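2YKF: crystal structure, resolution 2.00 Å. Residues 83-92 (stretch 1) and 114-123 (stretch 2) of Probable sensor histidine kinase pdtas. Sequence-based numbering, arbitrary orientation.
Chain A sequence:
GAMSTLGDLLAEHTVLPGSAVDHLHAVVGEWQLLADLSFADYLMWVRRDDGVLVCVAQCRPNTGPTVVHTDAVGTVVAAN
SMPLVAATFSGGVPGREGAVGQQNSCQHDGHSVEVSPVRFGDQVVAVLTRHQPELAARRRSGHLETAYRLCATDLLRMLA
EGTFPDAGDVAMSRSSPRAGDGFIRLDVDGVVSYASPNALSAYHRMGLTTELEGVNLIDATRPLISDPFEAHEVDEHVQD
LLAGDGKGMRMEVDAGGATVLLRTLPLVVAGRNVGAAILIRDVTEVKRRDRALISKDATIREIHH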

# COMPACT_ATOMS: atom_id res chain seq x y z
N PRO A 83 3.65 7.15 -32.42
CA PRO A 83 4.99 7.39 -32.99
C PRO A 83 6.17 7.26 -32.01
O PRO A 83 7.13 6.58 -32.33
N LEU A 84 6.12 7.93 -30.86
CA LEU A 84 7.25 7.89 -29.90
C LEU A 84 7.55 6.45 -29.35
O LEU A 84 8.68 5.91 -29.49
N VAL A 85 6.54 5.85 -28.75
CA VAL A 85 6.64 4.46 -28.33
C VAL A 85 7.28 3.62 -29.42
O VAL A 85 8.27 2.91 -29.19
N ALA A 86 6.71 3.70 -30.63
CA ALA A 86 7.27 2.96 -31.80
C ALA A 86 8.77 3.27 -32.00
O ALA A 86 9.59 2.34 -32.20
N ALA A 87 9.12 4.55 -31.93
CA ALA A 87 10.52 5.00 -32.11
C ALA A 87 11.43 4.52 -30.97
O ALA A 87 12.62 4.27 -31.18
N THR A 88 10.89 4.45 -29.74
CA THR A 88 11.70 3.97 -28.60
C THR A 88 12.08 2.52 -28.77
O THR A 88 13.14 2.10 -28.30
N PHE A 89 11.27 1.73 -29.48
CA PHE A 89 11.66 0.36 -29.79
C PHE A 89 12.79 0.33 -30.79
O PHE A 89 13.57 -0.62 -30.80
N SER A 90 12.86 1.41 -31.59
CA SER A 90 13.72 1.54 -32.80
C SER A 90 15.11 2.12 -32.55
O SER A 90 16.10 1.40 -32.63
N GLY A 91 15.18 3.43 -32.29
CA GLY A 91 16.45 4.07 -32.05
C GLY A 91 16.96 3.90 -30.63
O GLY A 91 17.23 4.89 -29.93
N GLY A 92 17.08 2.64 -30.18
CA GLY A 92 17.71 2.33 -28.87
C GLY A 92 17.65 0.85 -28.53
O GLY A 92 18.67 0.20 -28.27
N GLU A 114 5.21 10.51 -20.59
CA GLU A 114 6.61 10.20 -20.87
C GLU A 114 6.81 8.73 -21.22
O GLU A 114 6.13 7.83 -20.71
N VAL A 115 7.75 8.50 -22.10
CA VAL A 115 7.94 7.23 -22.68
C VAL A 115 9.35 6.84 -22.31
O VAL A 115 10.28 7.66 -22.37
N SER A 116 9.50 5.61 -21.85
CA SER A 116 10.83 5.07 -21.54
C SER A 116 10.98 3.59 -21.83
O SER A 116 10.03 2.79 -21.67
N PRO A 117 12.19 3.18 -22.21
CA PRO A 117 12.39 1.82 -22.56
C PRO A 117 12.72 0.90 -21.37
O PRO A 117 13.28 1.33 -20.37
N VAL A 118 12.41 -0.37 -21.54
CA VAL A 118 12.83 -1.39 -20.65
C VAL A 118 13.81 -2.22 -21.47
O VAL A 118 13.40 -2.78 -22.49
N ARG A 119 15.07 -2.28 -21.04
CA ARG A 119 16.11 -3.11 -21.71
C ARG A 119 16.35 -4.42 -21.01
O ARG A 119 16.24 -4.53 -19.71
N PHE A 120 16.61 -5.43 -21.85
CA PHE A 120 17.09 -6.70 -21.42
C PHE A 120 18.06 -7.28 -22.46
O PHE A 120 17.77 -7.35 -23.66
N GLY A 121 19.19 -7.79 -21.98
CA GLY A 121 20.33 -8.02 -22.85
C GLY A 121 20.61 -6.57 -23.19
O GLY A 121 20.57 -5.69 -22.29
N ASP A 122 20.77 -6.31 -24.48
CA ASP A 122 20.82 -4.94 -24.98
C ASP A 122 19.71 -4.60 -25.97
O ASP A 122 19.88 -3.70 -26.80
N GLN A 123 18.59 -5.33 -25.92
CA GLN A 123 17.46 -4.94 -26.73
C GLN A 123 16.36 -4.23 -25.88
O GLN A 123 16.19 -4.50 -24.69

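The helix that includes Pro 83 lies over a strand that runs to Phe 120, their axes approaching to 8.5 Å with their N-to-C directions only 27° apart. At that spacing side chains make most of the contact, and the contact is small: 318 Å² is buried, both sides summed.

The apolar packing centres on Val 115, which points toward the helix and is the most covered residue of the contact. With chi1 at 176° (t), both of its methyl groups lie against both Leu 84 and Val 85. CG2 of Val 115 lies 4.0 Å from CG of Leu 84, while CG1 of Val 115 lies 4.2 Å from CG2 of Val 85 and 4.0 Å from the CA of Val 85. A branched, compact residue suits this place, because the branch at CB gives a broad apolar end close to the backbone. Leu 84 also points toward the strand, with chi1 at -170° (t) and chi2 at 33°, between the usual wells; it borders the contact and remains exposed. Val 85, by contrast, is buried. Its CA-to-CB bond points sideways and its chi1 is t (174°), so it offers one methyl to Val 115 without aiming directly at the strand.

One turn after Leu 84, Thr 88 points toward the strand and joins polar and apolar packing in one small side chain. In the m rotamer (chi1 -49°), OG1 of Thr 88 donates a hydrogen bond to the backbone O of Leu 84, 3.0 Å away. This same O of Leu 84 accepts the helical bond from the Thr 88 N at 2.7 Å, so the hydroxyl is satisfied within its own helix and can sit against an apolar neighbour: OG1 of Thr 88 is 3.4 Å from CG1 of Val 115. The methyl group extends the contact along the strand, with CG2 of Thr 88 3.7 Å from CB of Pro 117. The proline ring, with C-gamma endo pucker and a sideways CA-to-CB bond, provides a compact apolar surface for that methyl. Ser 116, between these two strand residues, points away in the p rotamer, in keeping with the alternation of a strand.

A further contact is made by a long side chain reaching a residue that has none. The CA-to-CB bond of Arg 119 points sideways, but chi2 and chi3 are both t (-176° and -158°), and the extended chain carries the guanidinium to Gly 92. There NH2 of Arg 119 lies 3.4 Å from C of Gly 92, which sits at the edge of the group, near its plane; NH2 of Arg 119 is also 3.5 Å from O of Gly 92. Glycine fits here sterically, since an ideal CB on Gly 92 would fall 2.8 Å from NH2 of Arg 119, a clash. The other terminal nitrogen, NH1, is hydrogen-bonded elsewhere in the structure.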

# COMPACT_ATOMS: atom_id res chain seq x y z
CB PRO A 83 4.90 8.85 -33.49
CG PRO A 83 3.49 9.01 -33.86
CD PRO A 83 2.68 8.17 -32.86
CB LEU A 84 7.04 8.90 -28.75
CG LEU A 84 8.23 9.12 -27.83
CD1 LEU A 84 9.59 8.98 -28.57
CD2 LEU A 84 8.10 10.44 -27.13
CB VAL A 85 5.25 3.89 -27.99
CG1 VAL A 85 5.34 2.38 -27.68
CG2 VAL A 85 4.60 4.73 -26.85
CB ALA A 86 6.43 3.28 -33.10
CB ALA A 87 10.58 6.51 -32.19
CB THR A 88 10.99 4.18 -27.25
OG1 THR A 88 10.51 5.52 -27.17
CG2 THR A 88 11.98 3.97 -26.06
CB PHE A 89 10.50 -0.42 -30.36
CG PHE A 89 9.55 -0.92 -29.33
CD1 PHE A 89 9.83 -2.09 -28.63
CD2 PHE A 89 8.36 -0.23 -29.07
CE1 PHE A 89 8.94 -2.57 -27.69
CE2 PHE A 89 7.45 -0.69 -28.10
CZ PHE A 89 7.74 -1.87 -27.42
CB SER A 90 13.01 2.40 -33.87
OG SER A 90 12.34 1.59 -34.82
CB GLU A 114 7.50 10.60 -19.71
CG GLU A 114 7.27 12.05 -19.27
CD GLU A 114 7.19 12.17 -17.76
OE1 GLU A 114 8.12 11.66 -17.08
OE2 GLU A 114 6.17 12.73 -17.25
CB VAL A 115 7.74 7.33 -24.22
CG1 VAL A 115 8.04 6.04 -24.92
CG2 VAL A 115 6.33 7.83 -24.54
CB SER A 116 11.25 5.41 -20.13
OG SER A 116 10.30 4.94 -19.23
CB PRO A 117 13.64 1.89 -23.43
CG PRO A 117 14.42 3.00 -22.75
CD PRO A 117 13.39 4.02 -22.46
CB VAL A 118 11.64 -2.28 -20.25
CG1 VAL A 118 12.08 -3.44 -19.35
CG2 VAL A 118 10.54 -1.44 -19.53
CB ARG A 119 17.42 -2.38 -21.84
CG ARG A 119 17.55 -1.74 -23.16
CD ARG A 119 18.93 -1.02 -23.42
NE ARG A 119 18.71 -0.03 -24.49
CZ ARG A 119 18.22 1.21 -24.32
NH1 ARG A 119 17.90 1.67 -23.11
NH2 ARG A 119 18.05 2.02 -25.37
CB PHE A 120 15.95 -7.69 -21.23
CG PHE A 120 16.42 -9.03 -20.76
CD1 PHE A 120 16.73 -9.24 -19.41
CD2 PHE A 120 16.65 -10.05 -21.67
CE1 PHE A 120 17.20 -10.48 -18.97
CE2 PHE A 120 17.13 -11.30 -21.23
CZ PHE A 120 17.40 -11.49 -19.88
CB ASP A 122 22.19 -4.64 -25.59
CG ASP A 122 22.92 -3.54 -24.85
OD1 ASP A 122 22.55 -2.35 -25.03
OD2 ASP A 122 23.85 -3.85 -24.06
CB GLN A 123 16.94 -6.09 -27.66
CG GLN A 123 16.48 -7.38 -27.00
CD GLN A 123 15.38 -8.17 -27.79
OE1 GLN A 123 14.81 -7.66 -28.79
NE2 GLN A 123 15.05 -9.39 -27.31